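Class B carbapenemase GOB-18 (Elizabethkingia meningoseptica, PDB 5K0W) is a periplasmic dizinc metallo-beta-lactamase of subclass B3 that hydrolyses beta-lactam antibiotics, carbapenems among them. Local coordinates at residues F262-K265 against Q266-F269; A223-F226 against G227-K231. All coordinates share one frame; numbering follows the deposited sequence.

Overall arrangement
Both contacts are local, joining residues a few positions apart along the chain, and their centres lie about 16 Å apart on one outer helical layer of the alpha-beta/beta-alpha sandwich of this superfamily. Contact 1 sits at the surface where a loop enters the C-terminal helix 265-284. Contact 2, partly buried, covers the last turns of helix 218-230, one of whose sides faces the zinc-site loops. Backbone bonds dominate contact 1, with weak ones where the helix starts, whereas contact 2 adds apolar side-chain pairs to regular helix bonds. The two helices meet directly: Tyr268 OH is 2.7 Å from Met229 O, a probable hydrogen bond, and the Phe269 ring packs on Lys230 O.

Contact 1: F262-K265 against Q266-F269; sequences FMDK and QSYF
Lys265 O accepts the amide of Phe269 at the start of helix 265-284, the C-terminal helix of this metallo-beta-lactamase fold. This is the i to i+4 bond of an alpha-helix, 3.3 Å from Phe269 N to Lys265 O, with an N-H...O angle of 159°. Two weak i to i+3 bonds accompany it, from Tyr268 N to the same Lys265 O and from Ser267 N to Asp264 O, the latter 3.2 Å long. Just before the helix, Asp264 is the centre of an inverse gamma turn, closed by a weak bond from Lys265 N to Met263 O, which bends the incoming loop into the helix. Asp264 O also receives Trp237 NE1, tying the turn to strand 236-239.

Among the side chains, Asp264 has its CG tucked between its own N and C (chi1 57°). This brings OD2 alongside Ser267, 3.4 Å from its CB, while OD1 forms a salt bridge with Lys250. A carboxylate suits this place, since it meets the lysine and lies near the helix start, whose dipole would probably favour its charge. Lys265, at the surface, turns away instead and gives its ammonium to Phe234 O. Further along the first turn come two aromatics, Tyr268 and Phe269. The buried Tyr268 meets Phe234 edge-to-face and Trp237 at about 60° between planes, and its edge is directed at the neighbouring Phe269, so that Tyr268 CD2 stands 3.5 Å above the centre of the Phe269 ring. Phe269 CD2 comes obliquely to within 3.1 Å of Lys265 O.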
loop_
_atom_site.group_PDB
_atom_site.type_symbol
_atom_site.label_atom_id
_atom_site.label_comp_id
_atom_site.label_asym_id
_atom_site.label_seq_id
_atom_site.Cartn_x
_atom_site.Cartn_y
_atom_site.Cartn_z
ATOM N N PHE A 262 -1.086 -17.448 1.555
ATOM C CA PHE A 262 -1.542 -16.170 2.085
ATOM C C PHE A 262 -2.806 -16.256 2.944
ATOM O O PHE A 262 -3.482 -15.250 3.183
ATOM C CB PHE A 262 -1.621 -15.126 0.949
ATOM C CG PHE A 262 -0.412 -15.199 0.047
ATOM C CD1 PHE A 262 0.842 -14.792 0.500
ATOM C CD2 PHE A 262 -0.506 -15.760 -1.222
ATOM C CE1 PHE A 262 1.975 -14.914 -0.311
ATOM C CE2 PHE A 262 0.624 -15.867 -2.041
ATOM C CZ PHE A 262 1.853 -15.437 -1.581
ATOM N N MET A 263 -3.068 -17.459 3.473
ATOM C CA MET A 263 -4.215 -17.763 4.329
ATOM C C MET A 263 -3.760 -18.013 5.763
ATOM O O MET A 263 -4.461 -18.672 6.533
ATOM C CB MET A 263 -4.964 -18.975 3.783
ATOM C CG MET A 263 -5.623 -18.705 2.473
ATOM S SD MET A 263 -6.631 -20.093 1.960
ATOM C CE MET A 263 -7.478 -19.354 0.628
ATOM N N ASP A 264 -2.589 -17.474 6.129
ATOM C CA ASP A 264 -2.039 -17.635 7.460
ATOM C C ASP A 264 -2.566 -16.506 8.339
ATOM O O ASP A 264 -1.829 -15.575 8.705
ATOM C CB ASP A 264 -0.496 -17.730 7.421
ATOM C CG ASP A 264 0.238 -16.564 6.761
ATOM O OD1 ASP A 264 -0.344 -15.932 5.846
ATOM O OD2 ASP A 264 1.414 -16.309 7.136
ATOM N N LYS A 265 -3.881 -16.574 8.633
ATOM C CA LYS A 265 -4.610 -15.603 9.455
ATOM C C LYS A 265 -3.952 -15.365 10.810
ATOM O O LYS A 265 -3.823 -14.215 11.211
ATOM C CB LYS A 265 -6.076 -16.017 9.637
ATOM C CG LYS A 265 -6.920 -15.928 8.387
ATOM C CD LYS A 265 -8.381 -15.698 8.747
ATOM C CE LYS A 265 -9.271 -16.783 8.200
ATOM N NZ LYS A 265 -10.708 -16.409 8.291
ATOM N N GLN A 266 -3.506 -16.433 11.504
ATOM C CA GLN A 266 -2.870 -16.286 12.817
ATOM C C GLN A 266 -1.603 -15.446 12.820
ATOM O O GLN A 266 -1.355 -14.749 13.804
ATOM C CB GLN A 266 -2.732 -17.615 13.571
ATOM C CG GLN A 266 -4.050 -18.118 14.190
ATOM C CD GLN A 266 -4.901 -17.030 14.832
ATOM O OE1 GLN A 266 -4.506 -16.371 15.801
ATOM N NE2 GLN A 266 -6.092 -16.810 14.286
ATOM N N SER A 267 -0.853 -15.441 11.698
ATOM C CA SER A 267 0.350 -14.613 11.529
ATOM C C SER A 267 -0.011 -13.124 11.399
ATOM O O SER A 267 0.766 -12.272 11.834
ATOM C CB SER A 267 1.155 -15.055 10.318
ATOM O OG SER A 267 2.348 -14.290 10.249
ATOM N N TYR A 268 -1.181 -12.809 10.806
ATOM C CA TYR A 268 -1.658 -11.431 10.692
ATOM C C TYR A 268 -1.936 -10.904 12.097
ATOM O O TYR A 268 -1.526 -9.793 12.407
ATOM C CB TYR A 268 -2.924 -11.338 9.829
ATOM C CG TYR A 268 -3.677 -10.044 10.007
ATOM C CD1 TYR A 268 -3.204 -8.858 9.454
ATOM C CD2 TYR A 268 -4.842 -9.990 10.772
ATOM C CE1 TYR A 268 -3.886 -7.657 9.628
ATOM C CE2 TYR A 268 -5.525 -8.790 10.963
ATOM C CZ TYR A 268 -5.044 -7.629 10.381
ATOM O OH TYR A 268 -5.708 -6.446 10.562
ATOM N N PHE A 269 -2.615 -11.703 12.949
ATOM C CA PHE A 269 -2.944 -11.311 14.314
ATOM C C PHE A 269 -1.737 -11.253 15.240
ATOM O O PHE A 269 -1.686 -10.386 16.112
ATOM C CB PHE A 269 -4.092 -12.152 14.882
ATOM C CG PHE A 269 -5.371 -11.962 14.105
ATOM C CD1 PHE A 269 -6.090 -10.768 14.188
ATOM C CD2 PHE A 269 -5.845 -12.962 13.261
ATOM C CE1 PHE A 269 -7.267 -10.587 13.463
ATOM C CE2 PHE A 269 -7.022 -12.774 12.521
ATOM C CZ PHE A 269 -7.724 -11.585 12.627
#

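Contact 2: A223-F226 against G227-K231; sequences AYTF and GVMKK
This is an i to i+4 contact along a single alpha-helix, in which Tyr224 meets Val228 and Thr225 meets Met229 near the C-terminal end of helix 218-230. The helix makes the crossover of a beta-alpha-beta unit, leading from strand 192-198 to strand 236-239. Two well-formed backbone bonds lie at the centre of the contact. Val228 N gives to Tyr224 O at 3.0 Å, and Met229 N gives to Thr225 O, also at 3.0 Å. The bonds before and after, from Gly227 N to Ala223 O and from Lys230 N to Phe226 O, are weak.

On the exposed flank, Val228 CB stands 4.2 Å above one face of the Tyr224 ring, away from its centre, while Val228 CG1 makes the closest approach obliquely, 3.6 Å from Tyr224 CE1. With chi1 at 67°, this methyl is turned back along the helix, within 3.4 Å of Thr225 O. A branched apolar residue suits this site, where it touches both the Tyr224 ring and His172.

Phe226 and Met229, both buried, turn to the C-terminal helix: the Phe226 ring meets Tyr279 at about 35° between planes and also touches Leu275, while Met229 packs on Leu272. Thr225, also buried, faces the active-site side, its side chain about 8 Å from that of the zinc ligand His175, and its OG1 is hydrogen-bonded to two carbonyl oxygens, Pro173 O and Asp221 O, which must share its single proton or alternate for it. The methyl serves the apolar side: Thr225 and Met229 run alongside each other in the same direction, with Thr225 CG2 3.7 Å from Met229 SD.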
loop_
_atom_site.group_PDB
_atom_site.type_symbol
_atom_site.label_atom_id
_atom_site.label_comp_id
_atom_site.label_asym_id
_atom_site.label_seq_id
_atom_site.Cartn_x
_atom_site.Cartn_y
_atom_site.Cartn_z
ATOM N N ALA A 223 -4.421 4.038 17.988
ATOM C CA ALA A 223 -5.276 3.365 18.963
ATOM C C ALA A 223 -6.558 2.839 18.299
ATOM O O ALA A 223 -6.923 1.679 18.518
ATOM C CB ALA A 223 -5.586 4.284 20.133
ATOM N N TYR A 224 -7.183 3.658 17.431
ATOM C CA TYR A 224 -8.368 3.271 16.683
ATOM C C TYR A 224 -7.967 2.100 15.759
ATOM O O TYR A 224 -8.559 1.022 15.854
ATOM C CB TYR A 224 -8.877 4.476 15.879
ATOM C CG TYR A 224 -9.820 4.138 14.739
ATOM C CD1 TYR A 224 -9.335 3.902 13.449
ATOM C CD2 TYR A 224 -11.198 4.118 14.933
ATOM C CE1 TYR A 224 -10.200 3.598 12.397
ATOM C CE2 TYR A 224 -12.073 3.834 13.886
ATOM C CZ TYR A 224 -11.572 3.572 12.619
ATOM O OH TYR A 224 -12.450 3.300 11.592
ATOM N N THR A 225 -6.916 2.327 14.909
ATOM C CA THR A 225 -6.320 1.404 13.944
ATOM C C THR A 225 -6.117 0.010 14.501
ATOM O O THR A 225 -6.505 -0.945 13.831
ATOM C CB THR A 225 -5.077 2.019 13.304
ATOM O OG1 THR A 225 -5.487 3.206 12.663
ATOM C CG2 THR A 225 -4.443 1.119 12.238
ATOM N N PHE A 226 -5.552 -0.116 15.723
ATOM C CA PHE A 226 -5.354 -1.429 16.349
ATOM C C PHE A 226 -6.689 -2.092 16.678
ATOM O O PHE A 226 -6.860 -3.289 16.415
ATOM C CB PHE A 226 -4.413 -1.365 17.568
ATOM C CG PHE A 226 -2.950 -1.117 17.226
ATOM C CD1 PHE A 226 -2.192 -2.088 16.578
ATOM C CD2 PHE A 226 -2.315 0.052 17.618
ATOM C CE1 PHE A 226 -0.838 -1.866 16.290
ATOM C CE2 PHE A 226 -0.975 0.273 17.311
ATOM C CZ PHE A 226 -0.246 -0.687 16.653
ATOM N N GLY A 227 -7.645 -1.294 17.150
ATOM C CA GLY A 227 -8.980 -1.787 17.466
ATOM C C GLY A 227 -9.682 -2.373 16.255
ATOM O O GLY A 227 -10.068 -3.540 16.260
ATOM N N VAL A 228 -9.815 -1.576 15.201
ATOM C CA VAL A 228 -10.497 -1.925 13.951
ATOM C C VAL A 228 -9.802 -3.082 13.167
ATOM O O VAL A 228 -10.485 -3.950 12.617
ATOM C CB VAL A 228 -10.775 -0.624 13.128
ATOM C CG1 VAL A 228 -9.491 0.031 12.629
ATOM C CG2 VAL A 228 -11.753 -0.862 11.982
ATOM N N MET A 229 -8.455 -3.126 13.189
ATOM C CA MET A 229 -7.687 -4.163 12.491
ATOM C C MET A 229 -7.794 -5.580 13.107
ATOM O O MET A 229 -7.691 -6.564 12.373
ATOM C CB MET A 229 -6.233 -3.729 12.241
ATOM C CG MET A 229 -6.075 -2.817 11.040
ATOM S SD MET A 229 -4.383 -2.249 10.722
ATOM C CE MET A 229 -3.813 -3.486 9.548
ATOM N N LYS A 230 -7.997 -5.681 14.427
ATOM C CA LYS A 230 -8.149 -6.959 15.152
ATOM C C LYS A 230 -9.509 -7.622 14.884
ATOM O O LYS A 230 -9.642 -8.833 15.072
ATOM C CB LYS A 230 -8.006 -6.736 16.674
ATOM C CG LYS A 230 -6.561 -6.709 17.186
ATOM C CD LYS A 230 -6.438 -6.076 18.579
ATOM C CE LYS A 230 -6.686 -7.017 19.741
ATOM N NZ LYS A 230 -6.610 -6.315 21.054
ATOM N N LYS A 231 -10.516 -6.824 14.456
ATOM C CA LYS A 231 -11.899 -7.276 14.193
ATOM C C LYS A 231 -12.220 -7.533 12.714
ATOM O O LYS A 231 -13.390 -7.745 12.374
ATOM C CB LYS A 231 -12.961 -6.332 14.826
ATOM C CG LYS A 231 -12.539 -5.493 16.033
ATOM C CD LYS A 231 -13.528 -5.501 17.212
ATOM C CE LYS A 231 -14.613 -4.450 17.128
ATOM N NZ LYS A 231 -15.877 -4.994 16.552
#